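Local coordinates for protein chitinase A (PDB 4RL3) that probably hydrolyses the glycosidic bonds of chitin, being the catalytic domain of a glycoside hydrolase family 18 class III chitinase from a fern, at residues Asn72-Val77 and Val150-Ser155; Gln144-Asn149 and Val176-Asn181; Ala168-Tyr173 and Ser205-Gly210. All coordinates share one frame; numbering follows the deposited sequence.

Contact 1 of 3, residues Asn72-Val77 and Val150-Ser155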
loop_
_atom_site.group_PDB
_atom_site.type_symbol
_atom_site.label_atom_id
_atom_site.label_comp_id
_atom_site.label_asym_id
_atom_site.label_seq_id
_atom_site.Cartn_x
_atom_site.Cartn_y
_atom_site.Cartn_z
ATOM N N ASN A 72 11.994 -4.808 13.630
ATOM C CA ASN A 72 11.636 -5.250 12.293
ATOM C C ASN A 72 10.501 -4.455 11.673
ATOM O O ASN A 72 10.106 -4.766 10.556
ATOM C CB ASN A 72 11.273 -6.735 12.296
ATOM C CG ASN A 72 10.035 -7.045 13.122
ATOM O OD1 ASN A 72 9.836 -6.483 14.208
ATOM N ND2 ASN A 72 9.195 -7.934 12.613
ATOM N N VAL A 73 9.980 -3.457 12.389
ATOM C CA VAL A 73 8.840 -2.660 11.908
ATOM C C VAL A 73 9.253 -1.332 11.267
ATOM O O VAL A 73 10.055 -0.575 11.817
ATOM C CB VAL A 73 7.824 -2.403 13.038
ATOM C CG1 VAL A 73 6.752 -1.406 12.598
ATOM C CG2 VAL A 73 7.187 -3.721 13.486
ATOM N N LYS A 74 8.688 -1.078 10.088
ATOM C CA LYS A 74 8.718 0.228 9.430
ATOM C C LYS A 74 7.278 0.680 9.219
ATOM O O LYS A 74 6.344 -0.132 9.241
ATOM C CB LYS A 74 9.438 0.154 8.081
ATOM C CG LYS A 74 10.939 -0.092 8.141
ATOM C CD LYS A 74 11.513 -0.073 6.729
ATOM C CE LYS A 74 13.008 -0.311 6.658
ATOM N NZ LYS A 74 13.463 -0.302 5.235
ATOM N N VAL A 75 7.094 1.985 9.043
ATOM C CA VAL A 75 5.759 2.543 8.800
ATOM C C VAL A 75 5.818 3.443 7.568
ATOM O O VAL A 75 6.654 4.339 7.489
ATOM C CB VAL A 75 5.207 3.311 10.028
ATOM C CG1 VAL A 75 3.785 3.800 9.767
ATOM C CG2 VAL A 75 5.226 2.409 11.256
ATOM N N MET A 76 4.959 3.163 6.593
ATOM C CA MET A 76 4.899 3.940 5.350
ATOM C C MET A 76 3.557 4.663 5.288
ATOM O O MET A 76 2.722 4.489 6.177
ATOM C CB MET A 76 5.118 3.004 4.148
ATOM C CG MET A 76 6.534 2.402 4.059
ATOM S SD MET A 76 6.751 0.988 5.146
ATOM C CE MET A 76 8.377 0.470 4.600
ATOM N N VAL A 77 3.354 5.497 4.269
ATOM C CA VAL A 77 2.054 6.126 4.067
ATOM C C VAL A 77 1.608 5.897 2.628
ATOM O O VAL A 77 2.414 5.990 1.707
ATOM C CB VAL A 77 2.083 7.640 4.431
ATOM C CG1 VAL A 77 3.129 8.394 3.631
ATOM C CG2 VAL A 77 0.698 8.286 4.294
ATOM N N VAL A 150 15.074 10.365 1.794
ATOM C CA VAL A 150 13.919 10.606 2.647
ATOM C C VAL A 150 13.153 9.303 2.938
ATOM O O VAL A 150 12.548 9.149 4.019
ATOM C CB VAL A 150 12.969 11.647 2.004
ATOM C CG1 VAL A 150 11.694 11.806 2.816
ATOM C CG2 VAL A 150 13.661 12.995 1.864
ATOM N N ILE A 151 13.181 8.375 1.982
ATOM C CA ILE A 151 12.492 7.080 2.110
ATOM C C ILE A 151 13.423 5.945 1.744
ATOM O O ILE A 151 14.331 6.121 0.930
ATOM C CB ILE A 151 11.240 6.984 1.205
ATOM C CG1 ILE A 151 11.590 7.049 -0.297
ATOM C CG2 ILE A 151 10.218 8.053 1.595
ATOM C CD1 ILE A 151 10.397 6.879 -1.218
ATOM N N SER A 152 13.183 4.785 2.354
ATOM C CA SER A 152 13.866 3.546 1.995
ATOM C C SER A 152 12.995 2.622 1.150
ATOM O O SER A 152 13.521 1.740 0.490
ATOM C CB SER A 152 14.330 2.793 3.247
ATOM O OG SER A 152 13.259 2.365 4.063
ATOM N N VAL A 153 11.673 2.807 1.159
ATOM C CA VAL A 153 10.763 1.882 0.441
ATOM C C VAL A 153 9.694 2.653 -0.311
ATOM O O VAL A 153 9.001 3.471 0.279
ATOM C CB VAL A 153 10.074 0.884 1.401
ATOM C CG1 VAL A 153 9.240 -0.148 0.626
ATOM C CG2 VAL A 153 11.100 0.190 2.294
ATOM N N ALA A 154 9.575 2.390 -1.611
ATOM C CA ALA A 154 8.471 2.901 -2.421
ATOM C C ALA A 154 7.720 1.714 -3.004
ATOM O O ALA A 154 8.338 0.718 -3.424
ATOM C CB ALA A 154 8.966 3.826 -3.527
ATOM N N SER A 155 6.394 1.824 -3.014
ATOM C CA SER A 155 5.532 0.796 -3.576
ATOM C C SER A 155 4.384 1.396 -4.356
ATOM O O SER A 155 4.076 2.585 -4.237
ATOM C CB SER A 155 4.973 -0.126 -2.487
ATOM O OG SER A 155 4.241 0.586 -1.492
#

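Contact 2 of 3, residues Gln144-Asn149 and Val176-Asn181. With EDO (1,2-ethanediol), chain D.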
loop_
_atom_site.group_PDB
_atom_site.type_symbol
_atom_site.label_atom_id
_atom_site.label_comp_id
_atom_site.label_asym_id
_atom_site.label_seq_id
_atom_site.Cartn_x
_atom_site.Cartn_y
_atom_site.Cartn_z
ATOM N N GLN A 144 12.840 11.512 -6.526
ATOM C CA GLN A 144 13.361 12.557 -5.648
ATOM C C GLN A 144 13.398 12.135 -4.179
ATOM O O GLN A 144 14.371 12.425 -3.482
ATOM C CB GLN A 144 12.553 13.838 -5.772
ATOM C CG GLN A 144 12.786 14.609 -7.051
ATOM C CD GLN A 144 12.265 16.039 -6.973
ATOM O OE1 GLN A 144 12.380 16.713 -5.943
ATOM N NE2 GLN A 144 11.748 16.520 -8.077
ATOM N N LEU A 145 12.349 11.475 -3.683
ATOM C CA LEU A 145 12.366 11.051 -2.286
ATOM C C LEU A 145 13.484 10.048 -2.026
ATOM O O LEU A 145 14.073 10.069 -0.944
ATOM C CB LEU A 145 11.022 10.477 -1.852
ATOM C CG LEU A 145 9.867 11.480 -1.739
ATOM C CD1 LEU A 145 8.581 10.720 -1.481
ATOM C CD2 LEU A 145 10.076 12.524 -0.651
ATOM N N LYS A 146 13.777 9.186 -3.003
ATOM C CA LYS A 146 14.893 8.252 -2.892
ATOM C C LYS A 146 16.236 8.973 -2.935
ATOM O O LYS A 146 17.100 8.734 -2.078
ATOM C CB LYS A 146 14.818 7.175 -3.981
ATOM C CG LYS A 146 13.741 6.124 -3.737
ATOM C CD LYS A 146 14.089 5.182 -2.610
ATOM C CE LYS A 146 13.041 4.088 -2.445
ATOM N NZ LYS A 146 13.128 3.059 -3.524
ATOM N N ALA A 147 16.402 9.865 -3.905
ATOM C CA ALA A 147 17.676 10.576 -4.074
ATOM C C ALA A 147 17.975 11.461 -2.866
ATOM O O ALA A 147 19.141 11.583 -2.442
ATOM C CB ALA A 147 17.656 11.398 -5.348
ATOM N N ASN A 148 16.921 12.043 -2.292
ATOM C CA ASN A 148 17.052 12.916 -1.126
ATOM C C ASN A 148 17.247 12.133 0.180
ATOM O O ASN A 148 17.377 12.745 1.236
ATOM C CB ASN A 148 15.820 13.823 -0.986
ATOM C CG ASN A 148 15.646 14.807 -2.144
ATOM O OD1 ASN A 148 16.531 14.986 -2.998
ATOM N ND2 ASN A 148 14.486 15.461 -2.175
ATOM N N ASN A 149 17.246 10.797 0.108
ATOM C CA ASN A 149 17.400 9.916 1.271
ATOM C C ASN A 149 16.269 10.051 2.289
ATOM O O ASN A 149 16.464 9.841 3.490
ATOM C CB ASN A 149 18.769 10.142 1.920
ATOM C CG ASN A 149 19.900 10.030 0.915
ATOM O OD1 ASN A 149 19.981 9.043 0.185
ATOM N ND2 ASN A 149 20.753 11.048 0.841
ATOM N N VAL A 176 13.462 2.289 -8.802
ATOM C CA VAL A 176 13.154 2.990 -7.553
ATOM C C VAL A 176 11.839 2.533 -6.915
ATOM O O VAL A 176 11.452 3.039 -5.862
ATOM C CB VAL A 176 13.169 4.532 -7.723
ATOM C CG1 VAL A 176 14.584 5.018 -8.036
ATOM C CG2 VAL A 176 12.174 5.002 -8.779
ATOM N N ILE A 177 11.167 1.562 -7.525
ATOM C CA ILE A 177 9.966 0.993 -6.938
ATOM C C ILE A 177 10.314 -0.383 -6.385
ATOM O O ILE A 177 10.588 -1.307 -7.135
ATOM C CB ILE A 177 8.816 0.913 -7.962
ATOM C CG1 ILE A 177 8.392 2.327 -8.384
ATOM C CG2 ILE A 177 7.607 0.188 -7.367
ATOM C CD1 ILE A 177 7.530 2.372 -9.615
ATOM N N ASP A 178 10.277 -0.515 -5.071
ATOM C CA ASP A 178 10.742 -1.722 -4.404
ATOM C C ASP A 178 9.717 -2.832 -4.371
ATOM O O ASP A 178 10.095 -3.999 -4.414
ATOM C CB ASP A 178 11.148 -1.385 -2.983
ATOM C CG ASP A 178 12.156 -0.278 -2.936
ATOM O OD1 ASP A 178 13.323 -0.526 -3.343
ATOM O OD2 ASP A 178 11.785 0.845 -2.526
ATOM N N LEU A 179 8.441 -2.472 -4.248
ATOM C CA LEU A 179 7.380 -3.458 -4.007
ATOM C C LEU A 179 6.122 -3.110 -4.779
ATOM O O LEU A 179 5.773 -1.933 -4.926
ATOM C CB LEU A 179 7.045 -3.541 -2.517
ATOM C CG LEU A 179 8.158 -3.964 -1.564
ATOM C CD1 LEU A 179 7.774 -3.665 -0.136
ATOM C CD2 LEU A 179 8.489 -5.439 -1.746
ATOM N N VAL A 180 5.469 -4.148 -5.295
ATOM C CA VAL A 180 4.206 -4.018 -5.996
ATOM C C VAL A 180 3.138 -4.678 -5.128
ATOM O O VAL A 180 3.084 -5.911 -5.002
ATOM C CB VAL A 180 4.271 -4.643 -7.411
ATOM C CG1 VAL A 180 2.917 -4.503 -8.110
ATOM C CG2 VAL A 180 5.377 -3.983 -8.230
ATOM N N ASN A 181 2.311 -3.835 -4.508
ATOM C CA ASN A 181 1.177 -4.268 -3.686
ATOM C C ASN A 181 -0.024 -4.554 -4.599
ATOM O O ASN A 181 -1.005 -3.813 -4.590
ATOM C CB ASN A 181 0.759 -3.184 -2.673
ATOM C CG ASN A 181 1.730 -2.997 -1.505
ATOM O OD1 ASN A 181 2.866 -3.502 -1.477
ATOM N ND2 ASN A 181 1.280 -2.221 -0.542
HETATM C C1 EDO D . 16.319 0.971 -3.627
HETATM O O1 EDO D . 15.277 1.114 -2.666
HETATM C C2 EDO D . 15.841 1.484 -4.979
HETATM O O2 EDO D . 15.668 2.907 -4.951
#

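Contact 3 of 3, residues Ala168-Tyr173 and Ser205-Gly210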
loop_
_atom_site.group_PDB
_atom_site.type_symbol
_atom_site.label_atom_id
_atom_site.label_comp_id
_atom_site.label_asym_id
_atom_site.label_seq_id
_atom_site.Cartn_x
_atom_site.Cartn_y
_atom_site.Cartn_z
ATOM N N ALA A 168 2.830 1.301 -16.966
ATOM C CA ALA A 168 3.658 2.355 -17.544
ATOM C C ALA A 168 4.603 2.902 -16.479
ATOM O O ALA A 168 5.800 3.065 -16.716
ATOM C CB ALA A 168 2.798 3.471 -18.115
ATOM N N LEU A 169 4.054 3.166 -15.295
ATOM C CA LEU A 169 4.846 3.662 -14.175
ATOM C C LEU A 169 5.934 2.664 -13.778
ATOM O O LEU A 169 7.104 3.027 -13.677
ATOM C CB LEU A 169 3.943 3.964 -12.976
ATOM C CG LEU A 169 4.600 4.400 -11.664
ATOM C CD1 LEU A 169 5.502 5.624 -11.844
ATOM C CD2 LEU A 169 3.525 4.640 -10.607
ATOM N N PHE A 170 5.565 1.397 -13.578
ATOM C CA PHE A 170 6.542 0.405 -13.140
ATOM C C PHE A 170 7.631 0.137 -14.179
ATOM O O PHE A 170 8.806 0.016 -13.837
ATOM C CB PHE A 170 5.873 -0.919 -12.745
ATOM C CG PHE A 170 6.836 -1.913 -12.154
ATOM C CD1 PHE A 170 7.226 -1.818 -10.824
ATOM C CD2 PHE A 170 7.392 -2.914 -12.936
ATOM C CE1 PHE A 170 8.135 -2.710 -10.277
ATOM C CE2 PHE A 170 8.309 -3.796 -12.394
ATOM C CZ PHE A 170 8.673 -3.706 -11.066
ATOM N N GLY A 171 7.234 0.038 -15.445
ATOM C CA GLY A 171 8.172 -0.289 -16.516
ATOM C C GLY A 171 9.236 0.777 -16.698
ATOM O O GLY A 171 10.335 0.493 -17.181
ATOM N N GLN A 172 8.887 1.997 -16.287
ATOM C CA GLN A 172 9.731 3.175 -16.397
ATOM C C GLN A 172 10.605 3.451 -15.160
ATOM O O GLN A 172 11.717 3.966 -15.281
ATOM C CB GLN A 172 8.820 4.377 -16.647
ATOM C CG GLN A 172 9.511 5.581 -17.247
ATOM C CD GLN A 172 8.560 6.588 -17.833
ATOM O OE1 GLN A 172 8.921 7.747 -18.031
ATOM N NE2 GLN A 172 7.322 6.165 -18.108
ATOM N N TYR A 173 10.095 3.108 -13.975
ATOM C CA TYR A 173 10.715 3.480 -12.703
ATOM C C TYR A 173 10.967 2.266 -11.807
ATOM O O TYR A 173 11.055 2.378 -10.583
ATOM C CB TYR A 173 9.827 4.520 -11.988
ATOM C CG TYR A 173 9.864 5.858 -12.662
ATOM C CD1 TYR A 173 10.911 6.732 -12.418
ATOM C CD2 TYR A 173 8.879 6.245 -13.562
ATOM C CE1 TYR A 173 10.974 7.959 -13.045
ATOM C CE2 TYR A 173 8.941 7.464 -14.193
ATOM C CZ TYR A 173 9.991 8.317 -13.928
ATOM O OH TYR A 173 10.097 9.536 -14.543
ATOM N N SER A 205 3.619 -11.320 -14.178
ATOM C CA SER A 205 4.182 -11.159 -15.523
ATOM C C SER A 205 4.150 -9.713 -16.036
ATOM O O SER A 205 4.952 -9.354 -16.903
ATOM C CB SER A 205 3.467 -12.076 -16.524
ATOM O OG SER A 205 2.225 -11.545 -16.919
ATOM N N LYS A 206 3.241 -8.899 -15.493
ATOM C CA LYS A 206 3.067 -7.496 -15.889
ATOM C C LYS A 206 3.889 -6.517 -15.061
ATOM O O LYS A 206 4.023 -5.347 -15.446
ATOM C CB LYS A 206 1.591 -7.105 -15.764
ATOM C CG LYS A 206 0.673 -7.926 -16.658
ATOM C CD LYS A 206 -0.786 -7.751 -16.287
ATOM C CE LYS A 206 -1.678 -8.578 -17.203
ATOM N NZ LYS A 206 -3.113 -8.456 -16.830
ATOM N N TYR A 207 4.440 -6.996 -13.940
ATOM C CA TYR A 207 5.134 -6.145 -12.969
ATOM C C TYR A 207 6.505 -6.716 -12.618
ATOM O O TYR A 207 6.905 -6.785 -11.444
ATOM C CB TYR A 207 4.262 -5.935 -11.729
ATOM C CG TYR A 207 3.115 -5.016 -12.027
ATOM C CD1 TYR A 207 3.321 -3.639 -12.097
ATOM C CD2 TYR A 207 1.840 -5.504 -12.278
ATOM C CE1 TYR A 207 2.285 -2.778 -12.391
ATOM C CE2 TYR A 207 0.792 -4.645 -12.563
ATOM C CZ TYR A 207 1.032 -3.278 -12.621
ATOM O OH TYR A 207 0.008 -2.406 -12.921
ATOM N N GLY A 208 7.217 -7.139 -13.657
ATOM C CA GLY A 208 8.629 -7.480 -13.532
ATOM C C GLY A 208 8.950 -8.945 -13.294
ATOM O O GLY A 208 10.123 -9.300 -13.187
ATOM N N GLY A 209 7.924 -9.793 -13.218
ATOM C CA GLY A 209 8.108 -11.246 -13.152
ATOM C C GLY A 209 7.723 -11.876 -11.835
ATOM O O GLY A 209 7.492 -13.072 -11.772
ATOM N N GLY A 210 7.640 -11.077 -10.771
ATOM C CA GLY A 210 7.245 -11.599 -9.473
ATOM C C GLY A 210 8.147 -11.272 -8.299
ATOM O O GLY A 210 7.689 -11.286 -7.163
#

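Contact 1 of 3, residues Asn72-Val77 and Val150-Ser155
The single polar bond of this contact runs from Lys74 NZ to Ser152 OG, at 2.9 Å. Beyond CG the lysine chain is extended, and its first torsion (chi1 -69°, CG beside the backbone N) sends it away from its strand, carrying NZ to the hydroxyl, with the last methylene close by as well. Ser152 holds its hydroxyl facing the incoming lysine. The same OG has a second, weak hydrogen bond with the carbonyl O of Asp117. Ser152 itself is exposed, in the loop just before strand 153-156.

The domain is the (beta/alpha)8 TIM barrel of family 18, and the two segments belong to parallel strands 73-81 and 153-156, which are not sheet neighbours: strand 118-123 runs between them. The touching side chains therefore meet across the inside of the barrel, near the end where the strands start. Asp117, just ahead of the intervening strand, also accepts a hydrogen bond from Val75 N through OD2; it opens the DxxDxDxE sequence signature of the family.

Apolar packing lies one step deeper. The Met76 chain turns at chi2 (81°) and brings its terminal methyl onto the branch of Val153, where Met76 CE is 3.6 Å from Val153 CG2 and equally near CB. Both residues are buried. Val153 CG2 serves a second neighbour as well, lying 3.8 Å from Lys74 NZ, so this one methyl touches both Lys74 and Met76, two residues apart on one strand.

Contact 2 of 3, residues Gln144-Asn149 and Val176-Asn181
Lys146 NZ is gripped by four oxygens, two of them from the loop that leads into strand 179-180. Asp178 OD2 forms a salt bridge with Lys146 NZ, 2.8 Å away, with the nitrogen on the syn side and 24° out of the carboxylate plane. The carbonyl of Val176 accepts a second bond, 2.9 Å from Lys146 NZ to Val176 O, with the nitrogen standing above the carbonyl plane. A bound 1,2-ethanediol, probably picked up from the crystallisation medium, completes the set: its O2 is 2.9 Å from Lys146 NZ and its O1 is 3.0 Å from the same atom. Three N-H groups thus face four acceptors, so at least one must be shared. The diol also donates from O1 to Asp178 OD1 at 2.6 Å, while OD2 receives a further bond from Ala154 N, so OD2 has two donors and OD1 one.

Bends at chi2 (-72°) and chi4 (74°) turn NZ back onto the loop, while CG passes Val176 (Lys146 CG to Val176 CB 4.3 Å). Lys146 O is occupied too, by Asn149 N at 3.0 Å, in the Schellman motif that ends the helix at a positive phi.

Helix 131-147 is an outer helix of the barrel, preceding strand 153-156; the lysine ties its last turn to the entrance of the next parallel strand, 179-180, while Val176 packs on its Ile142 and Thr143.

Contact 3 of 3, residues Ala168-Tyr173 and Ser205-Gly210
Phe170 and Tyr207 bring the backbones to 6.7 Å between their CA atoms, one on the last turns of helix 163-173 and the other just past helix 193-206. These are consecutive outer helices of the TIM barrel, each following its own strand, and the pair packs where the end of one helix meets the turn after the other. Lys206 adds a second tie, a salt bridge from its NZ to Glu163 at the start of helix 163-173.

The rings form an offset edge-to-face pair: the edge of Tyr207 points toward the face of Phe170, with centroids 5.9 Å apart and planes at 69°. With CG placed opposite its backbone N (chi1 -174°), Phe170 extends toward the loop. The stem of the phenylalanine also takes part: Tyr207 CD1 is 3.8 Å from Phe170 CB, which sits at the tyrosine ring edge close to its plane. Both aromatic residues are buried, and each also touches Ile156 of strand 153-156, so the pair rests on the barrel wall; Tyr207 reaches Pro158 and Val213 besides.

On the same side as the tyrosine ring, the Phe170 ring also meets main chain. Here the loop turns at Gly208, whose positive phi (95°) suits glycine, and runs through two more glycines of like geometry. The CE2 carbon of Phe170 meets the peptide linking Tyr207 to Gly208 obliquely, 3.4 Å from Tyr207 O and 3.7 Å from Gly208 N.

How the contacts relate
The contacts run from the barrel's inside to its outer layer. Contact 1 joins two strands across the interior, contact 2 joins an outer helix to a strand entrance at the surface, and contact 3 packs the end of helix 163-173 against the turn after helix 193-206 through a buried aromatic pair. Chemistry follows place: a lysine-serine bond at the more exposed end with methionine-valine packing beside it in contact 1, a charged lysine network in contact 2, rings in contact 3. Contacts 1 and 2 lie on neighbouring strands, 153-156 and 179-180, with Ala154 O 2.8 Å from Asp178 N, a probable hydrogen bond. Contacts 2 and 3 meet through Val180 and Ile177, which pack on Phe170.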